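Local coordinates for ribose ABC transporter, substrate binding protein (Conexibacter woesei, PDB 4KQ9) that probably binds ribose or a related sugar outside the cell membrane and delivers it to an ABC transporter for uptake, at residues V133-N137 with A152-F156; F144-G149 with I194-G198; M220-A226 with M239-Q245; E249-I253 with I272-V276. The protein carries 1 engineered substitution. All coordinates share one frame; numbering follows the deposited sequence.

Interaction 1. Residues V133-N137 with A152-F156; sequences VAMVN and AREVF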
loop_
_atom_site.group_PDB
_atom_site.type_symbol
_atom_site.label_atom_id
_atom_site.label_comp_id
_atom_site.label_asym_id
_atom_site.label_seq_id
_atom_site.Cartn_x
_atom_site.Cartn_y
_atom_site.Cartn_z
ATOM N N VAL A 133 -2.010 -19.981 -13.310
ATOM C CA VAL A 133 -2.266 -19.030 -12.200
ATOM C C VAL A 133 -3.690 -18.480 -12.326
ATOM O O VAL A 133 -4.228 -18.362 -13.437
ATOM C CB VAL A 133 -1.251 -17.891 -12.213
ATOM C CG1 VAL A 133 -1.409 -17.048 -13.467
ATOM C CG2 VAL A 133 -1.443 -16.953 -11.005
ATOM N N ALA A 134 -4.297 -18.125 -11.196
ATOM C CA ALA A 134 -5.495 -17.364 -11.157
ATOM C C ALA A 134 -5.273 -16.111 -10.331
ATOM O O ALA A 134 -4.381 -16.042 -9.457
ATOM C CB ALA A 134 -6.629 -18.169 -10.542
HETATM N N MSE A 135 -6.092 -15.123 -10.640
HETATM C CA MSE A 135 -5.975 -13.807 -10.010
HETATM C C MSE A 135 -7.269 -13.491 -9.367
HETATM O O MSE A 135 -8.331 -13.538 -10.026
HETATM C CB MSE A 135 -5.568 -12.772 -11.094
HETATM C CG MSE A 135 -4.164 -13.043 -11.580
HETATM SE SE MSE A 135 -3.673 -11.639 -12.937
HETATM C CE MSE A 135 -3.780 -9.996 -11.796
ATOM N N VAL A 136 -7.196 -13.168 -8.089
ATOM C CA VAL A 136 -8.333 -12.694 -7.307
ATOM C C VAL A 136 -8.066 -11.248 -6.932
ATOM O O VAL A 136 -7.367 -10.933 -5.924
ATOM C CB VAL A 136 -8.600 -13.585 -6.073
ATOM C CG1 VAL A 136 -9.717 -13.015 -5.143
ATOM C CG2 VAL A 136 -8.948 -15.030 -6.493
ATOM N N ASN A 137 -8.636 -10.371 -7.720
ATOM C CA ASN A 137 -8.399 -8.948 -7.599
ATOM C C ASN A 137 -9.402 -8.415 -6.641
ATOM O O ASN A 137 -10.396 -9.078 -6.409
ATOM C CB ASN A 137 -8.495 -8.237 -8.944
ATOM C CG ASN A 137 -7.476 -8.703 -9.969
ATOM O OD1 ASN A 137 -6.298 -8.264 -9.972
ATOM N ND2 ASN A 137 -7.926 -9.537 -10.905
ATOM N N ALA A 152 1.124 -7.402 -13.230
ATOM C CA ALA A 152 1.284 -8.816 -13.037
ATOM C C ALA A 152 0.948 -9.587 -14.316
ATOM O O ALA A 152 1.638 -10.540 -14.662
ATOM C CB ALA A 152 0.433 -9.328 -11.859
ATOM N N ARG A 153 -0.089 -9.170 -15.005
ATOM C CA ARG A 153 -0.438 -9.817 -16.255
ATOM C C ARG A 153 0.729 -9.739 -17.278
ATOM O O ARG A 153 0.985 -10.721 -18.038
ATOM C CB ARG A 153 -1.672 -9.166 -16.848
ATOM C CG ARG A 153 -2.921 -9.381 -16.042
ATOM C CD ARG A 153 -4.100 -8.685 -16.636
ATOM N NE ARG A 153 -5.235 -8.814 -15.711
ATOM C CZ ARG A 153 -5.749 -7.804 -15.022
ATOM N NH1 ARG A 153 -5.250 -6.536 -15.161
ATOM N NH2 ARG A 153 -6.752 -8.047 -14.199
ATOM N N GLU A 154 1.417 -8.581 -17.306
ATOM C CA GLU A 154 2.551 -8.436 -18.209
ATOM C C GLU A 154 3.671 -9.432 -17.890
ATOM O O GLU A 154 4.292 -9.993 -18.812
ATOM C CB GLU A 154 3.122 -7.009 -18.164
ATOM C CG GLU A 154 2.260 -5.967 -18.871
ATOM C CD GLU A 154 2.705 -4.525 -18.557
ATOM O OE1 GLU A 154 3.856 -4.328 -18.105
ATOM O OE2 GLU A 154 1.903 -3.578 -18.756
ATOM N N VAL A 155 3.956 -9.648 -16.605
ATOM C CA VAL A 155 4.954 -10.618 -16.217
ATOM C C VAL A 155 4.479 -12.004 -16.658
ATOM O O VAL A 155 5.269 -12.716 -17.247
ATOM C CB VAL A 155 5.306 -10.594 -14.738
ATOM C CG1 VAL A 155 6.185 -11.747 -14.339
ATOM C CG2 VAL A 155 6.010 -9.288 -14.379
ATOM N N PHE A 156 3.204 -12.372 -16.410
ATOM C CA PHE A 156 2.784 -13.731 -16.712
ATOM C C PHE A 156 2.899 -13.998 -18.248
ATOM O O PHE A 156 3.332 -15.083 -18.684
ATOM C CB PHE A 156 1.346 -14.009 -16.169
ATOM C CG PHE A 156 1.254 -14.014 -14.637
ATOM C CD1 PHE A 156 2.206 -14.668 -13.875
ATOM C CD2 PHE A 156 0.232 -13.360 -13.999
ATOM C CE1 PHE A 156 2.130 -14.697 -12.485
ATOM C CE2 PHE A 156 0.132 -13.377 -12.607
ATOM C CZ PHE A 156 1.067 -14.042 -11.858
#
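Val133 and Met135 of strand 132-136 face Ala152, Arg153 and Phe156 of helix 143-159; the axes of segments 133-136 and 152-156 run antiparallel (176°) and approach to 11.3 Å. The backbones stay well separated, Val133 CA lying 8.6 Å from Phe156 CA, and side chains alone bridge the gap. Val133 covers the Phe156 ring from one face: its CG1 stands 4.0 Å from the ring centroid, 7° off the normal, in a CH-pi contact. With that methyl held between the backbone N and the carbonyl carbon (chi1 65°), the other branch, CG2, meets the rim at Phe156 CZ (3.9 Å). The selenium of Met135, a selenomethionine, comes to the edge of the same ring, 4.2 Å from Phe156 CE2, a Met-aromatic contact.

The contact joins the first strand and the helix of the beta-alpha-beta unit formed by strand 132-136, helix 143-159 and strand 162-167, and Phe156 also touches Ile163 of the second strand. An alanine in place of Phe156 would remove the ring and would probably leave Val133 CG1 and the Met135 selenium facing a gap beneath the helix.

Nearer the strand's C-terminal end, Met135 bends at its last torsion, bringing CE to 4.3 Å from Ala152 CB and over one face of the Arg153 guanidinium. The selenium itself lies 3.9 Å from Arg153 CG. Beyond this apolar stem Arg153 is committed to salt bridges with Asp166 and Glu150, while the neighbouring Asn137 ND2 donates to Val167 O.

Interaction 2. Residues F144-G149 with I194-G198; sequences FVEEQG and IYYSG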
loop_
_atom_site.group_PDB
_atom_site.type_symbol
_atom_site.label_atom_id
_atom_site.label_comp_id
_atom_site.label_asym_id
_atom_site.label_seq_id
_atom_site.Cartn_x
_atom_site.Cartn_y
_atom_site.Cartn_z
ATOM N N PHE A 144 -5.009 0.735 -6.663
ATOM C CA PHE A 144 -4.144 -0.269 -5.991
ATOM C C PHE A 144 -4.328 -1.629 -6.682
ATOM O O PHE A 144 -3.344 -2.307 -6.940
ATOM C CB PHE A 144 -4.452 -0.332 -4.512
ATOM C CG PHE A 144 -3.860 -1.541 -3.779
ATOM C CD1 PHE A 144 -2.491 -1.628 -3.531
ATOM C CD2 PHE A 144 -4.681 -2.578 -3.317
ATOM C CE1 PHE A 144 -1.947 -2.726 -2.825
ATOM C CE2 PHE A 144 -4.134 -3.673 -2.604
ATOM C CZ PHE A 144 -2.767 -3.738 -2.352
ATOM N N VAL A 145 -5.575 -1.941 -7.063
ATOM C CA VAL A 145 -5.969 -3.204 -7.706
ATOM C C VAL A 145 -5.545 -3.268 -9.140
ATOM O O VAL A 145 -4.832 -4.214 -9.584
ATOM C CB VAL A 145 -7.506 -3.418 -7.541
ATOM C CG1 VAL A 145 -7.998 -4.689 -8.192
ATOM C CG2 VAL A 145 -7.853 -3.484 -6.076
ATOM N N GLU A 146 -5.903 -2.224 -9.899
ATOM C CA GLU A 146 -5.641 -2.203 -11.323
ATOM C C GLU A 146 -4.208 -2.049 -11.698
ATOM O O GLU A 146 -3.713 -2.730 -12.594
ATOM C CB GLU A 146 -6.489 -1.104 -11.992
ATOM C CG GLU A 146 -7.973 -1.292 -11.768
ATOM C CD GLU A 146 -8.560 -2.567 -12.395
ATOM O OE1 GLU A 146 -7.806 -3.413 -13.027
ATOM O OE2 GLU A 146 -9.805 -2.734 -12.260
ATOM N N GLU A 147 -3.471 -1.195 -10.997
ATOM C CA GLU A 147 -2.087 -1.006 -11.381
ATOM C C GLU A 147 -1.249 -2.216 -11.076
ATOM O O GLU A 147 -0.402 -2.622 -11.909
ATOM C CB GLU A 147 -1.462 0.174 -10.656
ATOM C CG GLU A 147 -2.042 1.515 -11.042
ATOM C CD GLU A 147 -1.286 2.682 -10.383
ATOM O OE1 GLU A 147 -0.162 2.452 -9.834
ATOM O OE2 GLU A 147 -1.822 3.831 -10.429
ATOM N N GLN A 148 -1.440 -2.802 -9.889
ATOM C CA GLN A 148 -0.693 -4.034 -9.608
ATOM C C GLN A 148 -1.081 -5.182 -10.569
ATOM O O GLN A 148 -0.214 -5.969 -10.984
ATOM C CB GLN A 148 -0.790 -4.436 -8.150
ATOM C CG GLN A 148 -1.991 -5.158 -7.725
ATOM C CD GLN A 148 -1.854 -5.575 -6.268
ATOM O OE1 GLN A 148 -2.475 -4.996 -5.378
ATOM N NE2 GLN A 148 -1.017 -6.553 -6.026
ATOM N N GLY A 149 -2.340 -5.243 -10.929
ATOM C CA GLY A 149 -2.870 -6.325 -11.771
ATOM C C GLY A 149 -2.359 -6.252 -13.193
ATOM O O GLY A 149 -1.998 -7.275 -13.783
ATOM N N ILE A 194 -2.234 -18.729 -6.893
ATOM C CA ILE A 194 -3.301 -17.732 -6.875
ATOM C C ILE A 194 -2.746 -16.415 -6.326
ATOM O O ILE A 194 -2.113 -16.350 -5.244
ATOM C CB ILE A 194 -4.561 -18.210 -6.065
ATOM C CG1 ILE A 194 -5.000 -19.578 -6.568
ATOM C CG2 ILE A 194 -5.700 -17.188 -6.192
ATOM C CD1 ILE A 194 -6.147 -20.228 -5.803
ATOM N N TYR A 195 -2.880 -15.377 -7.161
ATOM C CA TYR A 195 -2.449 -14.025 -6.880
ATOM C C TYR A 195 -3.675 -13.319 -6.225
ATOM O O TYR A 195 -4.741 -13.375 -6.802
ATOM C CB TYR A 195 -2.167 -13.366 -8.223
ATOM C CG TYR A 195 -1.771 -11.930 -8.175
ATOM C CD1 TYR A 195 -2.679 -10.913 -7.935
ATOM C CD2 TYR A 195 -0.463 -11.604 -8.425
ATOM C CE1 TYR A 195 -2.237 -9.584 -7.911
ATOM C CE2 TYR A 195 -0.036 -10.323 -8.440
ATOM C CZ TYR A 195 -0.889 -9.331 -8.129
ATOM O OH TYR A 195 -0.305 -8.075 -8.111
ATOM N N TYR A 196 -3.515 -12.666 -5.078
ATOM C CA TYR A 196 -4.544 -11.866 -4.410
ATOM C C TYR A 196 -4.057 -10.401 -4.334
ATOM O O TYR A 196 -2.872 -10.144 -4.079
ATOM C CB TYR A 196 -4.791 -12.408 -2.982
ATOM C CG TYR A 196 -5.335 -13.788 -2.962
ATOM C CD1 TYR A 196 -4.492 -14.907 -3.104
ATOM C CD2 TYR A 196 -6.722 -14.011 -2.876
ATOM C CE1 TYR A 196 -5.033 -16.185 -3.116
ATOM C CE2 TYR A 196 -7.273 -15.296 -2.850
ATOM C CZ TYR A 196 -6.440 -16.386 -2.999
ATOM O OH TYR A 196 -6.878 -17.651 -3.028
ATOM N N SER A 197 -4.929 -9.425 -4.617
ATOM C CA SER A 197 -4.551 -8.024 -4.542
ATOM C C SER A 197 -4.000 -7.694 -3.165
ATOM O O SER A 197 -3.088 -6.858 -3.039
ATOM C CB SER A 197 -5.798 -7.121 -4.763
ATOM O OG SER A 197 -6.234 -7.255 -6.100
ATOM N N GLY A 198 -4.585 -8.308 -2.142
ATOM C CA GLY A 198 -4.197 -8.038 -0.752
ATOM C C GLY A 198 -4.269 -9.209 0.147
ATOM O O GLY A 198 -4.924 -10.260 -0.188
HETATM O O HOH W 1 -4.801 -6.730 -8.405
#
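Phe144 and Val145 close over Ser197 at the C-terminal end of strand 193-196. Phe144 CZ lies 3.2 Å from Ser197 O, which approaches the ring obliquely, and Val145 CG1 lies 3.8 Å from Ser197 OG. A water links the helix backbone to the Ser197 side chain: it donates to Val145 O (2.8 Å), a carbonyl that also accepts the helical bond from Gly149 N, and it accepts from Ser197 OG (2.8 Å). The hydroxyl is hydrogen-bonded to Gly138 N as well.

Alongside, Gln148 crosses the end of Tyr195 obliquely, its CG 3.4 Å from Tyr195 OH. The amide plane stands 78° from the phenol ring, and a chi1 of 82°, which puts CG between the backbone N and the carbonyl carbon, carries the side chain across toward the strand. The contact lies at the C-terminal ends of the strands of a parallel sheet, the end that borders the sugar-binding cleft in type I periplasmic binding proteins; a glycerol lies about 3 Å from the Phe144 side chain.

Further out, Phe112 meets Phe144 edge-to-face. Lys119 makes a cation-pi contact with Tyr195 and a hydrogen bond to Tyr196 O, while Gly198 is the N-cap of helix 199-211.

Interaction 3. Residues M220-A226 with M239-Q245; sequences MVVGTDA and MALTVSQ. Engineered in segment 220-226: Met220 (natural residue Val).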
loop_
_atom_site.group_PDB
_atom_site.type_symbol
_atom_site.label_atom_id
_atom_site.label_comp_id
_atom_site.label_asym_id
_atom_site.label_seq_id
_atom_site.Cartn_x
_atom_site.Cartn_y
_atom_site.Cartn_z
HETATM N N MSE A 220 0.617 -22.051 -4.717
HETATM C CA MSE A 220 1.343 -20.887 -4.170
HETATM C C MSE A 220 0.406 -19.689 -4.050
HETATM O O MSE A 220 -0.150 -19.225 -5.033
HETATM C CB MSE A 220 2.499 -20.455 -5.078
HETATM C CG MSE A 220 3.637 -21.473 -5.036
HETATM SE SE MSE A 220 5.095 -20.590 -6.070
HETATM C CE MSE A 220 4.250 -20.760 -7.744
ATOM N N VAL A 221 0.255 -19.172 -2.855
ATOM C CA VAL A 221 -0.616 -18.001 -2.611
ATOM C C VAL A 221 0.236 -16.774 -2.272
ATOM O O VAL A 221 1.113 -16.882 -1.409
ATOM C CB VAL A 221 -1.484 -18.319 -1.394
ATOM C CG1 VAL A 221 -2.187 -17.104 -0.893
ATOM C CG2 VAL A 221 -2.429 -19.498 -1.730
ATOM N N VAL A 222 -0.015 -15.641 -2.947
ATOM C CA VAL A 222 0.724 -14.403 -2.781
ATOM C C VAL A 222 -0.268 -13.239 -2.569
ATOM O O VAL A 222 -1.363 -13.172 -3.196
ATOM C CB VAL A 222 1.692 -14.107 -3.962
ATOM C CG1 VAL A 222 2.600 -15.324 -4.354
ATOM C CG2 VAL A 222 0.910 -13.684 -5.167
ATOM N N GLY A 223 0.111 -12.345 -1.679
ATOM C CA GLY A 223 -0.741 -11.194 -1.258
ATOM C C GLY A 223 0.117 -9.954 -1.015
ATOM O O GLY A 223 1.292 -9.976 -1.327
ATOM N N THR A 224 -0.448 -8.888 -0.480
ATOM C CA THR A 224 0.215 -7.671 -0.162
ATOM C C THR A 224 -0.354 -7.157 1.177
ATOM O O THR A 224 -1.519 -7.232 1.406
ATOM C CB THR A 224 -0.025 -6.604 -1.247
ATOM O OG1 THR A 224 0.526 -7.036 -2.478
ATOM C CG2 THR A 224 0.583 -5.320 -0.876
ATOM N N ASP A 225 0.539 -6.635 1.980
ATOM C CA ASP A 225 0.341 -5.850 3.184
ATOM C C ASP A 225 1.275 -6.305 4.299
ATOM O O ASP A 225 1.582 -5.563 5.163
ATOM C CB ASP A 225 -1.089 -5.876 3.734
ATOM C CG ASP A 225 -2.068 -5.053 2.895
ATOM O OD1 ASP A 225 -1.632 -4.269 2.066
ATOM O OD2 ASP A 225 -3.257 -5.305 3.029
ATOM N N ALA A 226 1.668 -7.554 4.255
ATOM C CA ALA A 226 2.460 -8.114 5.326
ATOM C C ALA A 226 1.764 -7.842 6.655
ATOM O O ALA A 226 2.377 -7.412 7.588
ATOM C CB ALA A 226 3.855 -7.526 5.334
HETATM N N MSE A 239 0.951 -19.601 3.041
HETATM C CA MSE A 239 1.101 -18.523 2.026
HETATM C C MSE A 239 2.528 -18.522 1.586
HETATM O O MSE A 239 3.417 -18.829 2.407
HETATM C CB MSE A 239 0.811 -17.176 2.634
HETATM C CG MSE A 239 -0.689 -16.946 2.707
HETATM SE SE MSE A 239 -1.091 -15.079 3.238
HETATM C CE MSE A 239 0.270 -14.184 2.327
ATOM N N ALA A 240 2.806 -18.193 0.328
ATOM C CA ALA A 240 4.197 -18.189 -0.189
ATOM C C ALA A 240 4.894 -16.849 -0.040
ATOM O O ALA A 240 6.100 -16.827 0.183
ATOM C CB ALA A 240 4.246 -18.615 -1.647
ATOM N N LEU A 241 4.181 -15.749 -0.287
ATOM C CA LEU A 241 4.805 -14.414 -0.338
ATOM C C LEU A 241 3.810 -13.359 0.086
ATOM O O LEU A 241 2.614 -13.411 -0.305
ATOM C CB LEU A 241 5.236 -14.086 -1.757
ATOM C CG LEU A 241 5.887 -12.739 -2.122
ATOM C CD1 LEU A 241 7.329 -12.861 -1.754
ATOM C CD2 LEU A 241 5.882 -12.417 -3.633
ATOM N N THR A 242 4.268 -12.409 0.855
ATOM C CA THR A 242 3.534 -11.164 0.982
ATOM C C THR A 242 4.484 -9.987 0.796
ATOM O O THR A 242 5.730 -10.149 0.879
ATOM C CB THR A 242 2.826 -11.106 2.349
ATOM O OG1 THR A 242 1.973 -9.961 2.415
ATOM C CG2 THR A 242 3.804 -11.062 3.497
ATOM N N VAL A 243 3.941 -8.797 0.590
ATOM C CA VAL A 243 4.770 -7.635 0.345
ATOM C C VAL A 243 4.394 -6.547 1.361
ATOM O O VAL A 243 3.202 -6.205 1.487
ATOM C CB VAL A 243 4.626 -7.123 -1.086
ATOM C CG1 VAL A 243 5.597 -5.928 -1.386
ATOM C CG2 VAL A 243 4.950 -8.244 -2.049
ATOM N N SER A 244 5.386 -5.994 2.069
ATOM C CA SER A 244 5.172 -4.783 2.930
ATOM C C SER A 244 5.333 -3.493 2.133
ATOM O O SER A 244 6.253 -3.383 1.312
ATOM C CB SER A 244 6.141 -4.778 4.057
ATOM O OG SER A 244 6.071 -3.543 4.708
ATOM N N GLN A 245 4.402 -2.552 2.343
ATOM C CA GLN A 245 4.495 -1.233 1.762
ATOM C C GLN A 245 5.180 -0.274 2.699
ATOM O O GLN A 245 5.168 0.891 2.438
ATOM C CB GLN A 245 3.096 -0.733 1.511
ATOM C CG GLN A 245 2.392 -1.508 0.423
ATOM C CD GLN A 245 1.068 -0.823 0.069
ATOM O OE1 GLN A 245 -0.002 -1.362 0.330
ATOM N NE2 GLN A 245 1.142 0.385 -0.455
HETATM O O HOH W 2 2.145 -2.895 4.264
HETATM O O HOH W 3 -0.306 -2.313 3.031
#
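Val221 O is gripped by two successive amides: Ala240 N donates from 2.8 Å, in the carbonyl plane, and Leu241 N adds a weak, longer bond. The arrangement is a strand-helix-strand crossover, in which the chain leaves strand 220-222 at the edge of its parallel sheet, passes through helix 228-236 and returns as strand 241-244, running roughly parallel to the first. A single beta bridge pairs Val222 with Leu241. Further along, Gly223 N bonds Leu241 O (3.0 Å) and Asp225 N bonds Val243 O (2.7 Å), each donor tilted 21° from its carbonyl plane, which holds the turn at 223-226 against the second strand.

Thr242 fastens the end of that turn. With OG1 anti to its own backbone N (chi1 -173°), the hydroxyl oxygen accepts Ala226 N at 3.0 Å and is also hydrogen-bonded to Asp199 OD1, while CG2 packs 4.0 Å from Ala226 CB. Replacing Thr242 by a valine would probably leave both Ala226 N and Asp199 OD1 without this partner.

Ala226 CB also packs against Ser244 CB. Past them, Asp225 and Gln245 lie side by side with carboxylate and amide nearly coplanar. Gln245 NE2 is hydrogen-bonded to Ser110 OG, and OE1 also bonds a glycerol. One water donates to both Asp225 OD1 (2.6 Å) and Gln245 OE1 (2.9 Å).

Interaction 4. Residues E249-I253 with I272-V276; sequences EQGGI and IFTPV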
loop_
_atom_site.group_PDB
_atom_site.type_symbol
_atom_site.label_atom_id
_atom_site.label_comp_id
_atom_site.label_asym_id
_atom_site.label_seq_id
_atom_site.Cartn_x
_atom_site.Cartn_y
_atom_site.Cartn_z
ATOM N N GLU A 249 8.215 3.810 7.244
ATOM C CA GLU A 249 9.114 4.550 6.412
ATOM C C GLU A 249 8.434 5.606 5.552
ATOM O O GLU A 249 9.034 6.675 5.304
ATOM C CB GLU A 249 9.878 3.583 5.539
ATOM C CG GLU A 249 11.171 4.146 4.994
ATOM C CD GLU A 249 12.190 3.088 4.487
ATOM O OE1 GLU A 249 11.978 1.821 4.512
ATOM O OE2 GLU A 249 13.285 3.571 4.093
ATOM N N GLN A 250 7.240 5.305 5.023
ATOM C CA GLN A 250 6.534 6.262 4.256
ATOM C C GLN A 250 6.376 7.578 5.054
ATOM O O GLN A 250 6.527 8.691 4.502
ATOM C CB GLN A 250 5.165 5.756 3.824
ATOM C CG GLN A 250 5.232 4.621 2.808
ATOM C CD GLN A 250 3.966 4.515 1.968
ATOM O OE1 GLN A 250 3.407 5.519 1.573
ATOM N NE2 GLN A 250 3.525 3.325 1.695
ATOM N N GLY A 251 5.964 7.429 6.300
ATOM C CA GLY A 251 5.712 8.586 7.180
ATOM C C GLY A 251 6.953 9.416 7.405
ATOM O O GLY A 251 6.887 10.625 7.297
ATOM N N GLY A 252 8.088 8.754 7.590
ATOM C CA GLY A 252 9.373 9.431 7.758
ATOM C C GLY A 252 9.795 10.177 6.499
ATOM O O GLY A 252 10.266 11.295 6.536
ATOM N N ILE A 253 9.632 9.532 5.371
ATOM C CA ILE A 253 10.043 10.095 4.111
ATOM C C ILE A 253 9.203 11.318 3.796
ATOM O O ILE A 253 9.761 12.359 3.361
ATOM C CB ILE A 253 9.961 9.037 2.968
ATOM C CG1 ILE A 253 11.109 8.051 3.066
ATOM C CG2 ILE A 253 10.046 9.683 1.595
ATOM C CD1 ILE A 253 10.915 6.824 2.157
ATOM N N ILE A 272 7.571 10.221 -5.593
ATOM C CA ILE A 272 8.703 9.586 -4.860
ATOM C C ILE A 272 8.189 8.205 -4.437
ATOM O O ILE A 272 7.265 8.142 -3.632
ATOM C CB ILE A 272 9.088 10.428 -3.633
ATOM C CG1 ILE A 272 9.638 11.796 -4.066
ATOM C CG2 ILE A 272 9.987 9.642 -2.696
ATOM C CD1 ILE A 272 9.712 12.866 -2.988
ATOM N N PHE A 273 8.707 7.144 -5.088
ATOM C CA PHE A 273 8.353 5.770 -4.797
ATOM C C PHE A 273 9.091 5.385 -3.523
ATOM O O PHE A 273 10.267 5.672 -3.377
ATOM C CB PHE A 273 8.812 4.862 -5.920
ATOM C CG PHE A 273 8.174 5.143 -7.228
ATOM C CD1 PHE A 273 6.815 5.105 -7.380
ATOM C CD2 PHE A 273 8.949 5.430 -8.335
ATOM C CE1 PHE A 273 6.214 5.342 -8.633
ATOM C CE2 PHE A 273 8.364 5.658 -9.593
ATOM C CZ PHE A 273 6.990 5.596 -9.755
ATOM N N THR A 274 8.352 4.810 -2.567
ATOM C CA THR A 274 8.846 4.384 -1.302
ATOM C C THR A 274 9.174 2.900 -1.357
ATOM O O THR A 274 8.606 2.221 -2.141
ATOM C CB THR A 274 7.798 4.719 -0.199
ATOM O OG1 THR A 274 6.481 4.315 -0.594
ATOM C CG2 THR A 274 7.743 6.246 0.001
ATOM N N PRO A 275 10.090 2.436 -0.524
ATOM C CA PRO A 275 10.523 1.060 -0.523
ATOM C C PRO A 275 9.396 0.078 -0.204
ATOM O O PRO A 275 8.459 0.386 0.493
ATOM C CB PRO A 275 11.605 0.996 0.548
ATOM C CG PRO A 275 11.797 2.310 1.078
ATOM C CD PRO A 275 10.739 3.215 0.518
ATOM N N VAL A 276 9.456 -1.066 -0.857
ATOM C CA VAL A 276 8.628 -2.223 -0.507
ATOM C C VAL A 276 9.577 -3.400 -0.253
ATOM O O VAL A 276 10.696 -3.397 -0.804
ATOM C CB VAL A 276 7.626 -2.575 -1.616
ATOM C CG1 VAL A 276 6.724 -1.425 -1.949
ATOM C CG2 VAL A 276 8.275 -3.138 -2.888
#
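Ile253 and Thr274 meet where helix 247-264 packs beside strand 271-273, the outermost strand of the six-stranded parallel sheet in one lobe of this two-lobed, type I periplasmic-binding-protein fold. The helix and the strand are consecutive elements, and the segment beyond Thr274 leads back toward strand 277-280, which pairs with strand 241-244.

The buried part of the contact centres on Thr274 and Gln250. Ile253 CD1 fits against Thr274 CG2 (3.9 Å) and reaches Pro275 CD at 4.0 Å. With CG1 anti to the carbonyl carbon (chi1 -75°), Ile253 sends its long branch toward these two residues. Gln250 crosses Thr274 at about a right angle, and its CG lies 3.6 Å from Thr274 OG1. No hydrogen bond joins this pair; instead the Gln250 amide nitrogen, NE2, donates to Gln245 O. Val108 of the neighbouring strand 106-109 touches both Ile253 and Thr274, closing this part of the contact from the sheet.

Packing is looser toward Ile272, where the methyls meet only at 4.3 Å, Ile253 CG2 against Ile272 CG2. Both isoleucines are partly exposed. The remaining side, close but also partly exposed, belongs to Glu249 and Pro275. The Glu249 chain is extended (chi1 -159°, chi2 161°) and crosses the proline at about a right angle, so that its carboxylate lies against the proline CH groups. Pro275 CG sits almost evenly against that group, 3.5 Å from Glu249 OE1 and 3.6 Å from Glu249 OE2.

Interactions 1, 2 and 3 belong to one lobe and share its four-stranded parallel sheet. Interactions 1 and 2, with centres 8 Å apart, both use helix 143-159 and are joined by Val136 N to Tyr195 O at 2.8 Å, a probable hydrogen bond. Interaction 2 meets interaction 3 through Tyr196 N and Val222 O (2.9 Å), again probably bonded. Interaction 4 lies in the other lobe, its centre about 26 Å from that of interaction 1, yet it touches interaction 3 where Ser244 O packs 3.3 Å from Val276 CB, in the region that joins the lobes. Glycerol lies near Phe144, Gln245 and Thr274, consistent with a pocket between the lobes.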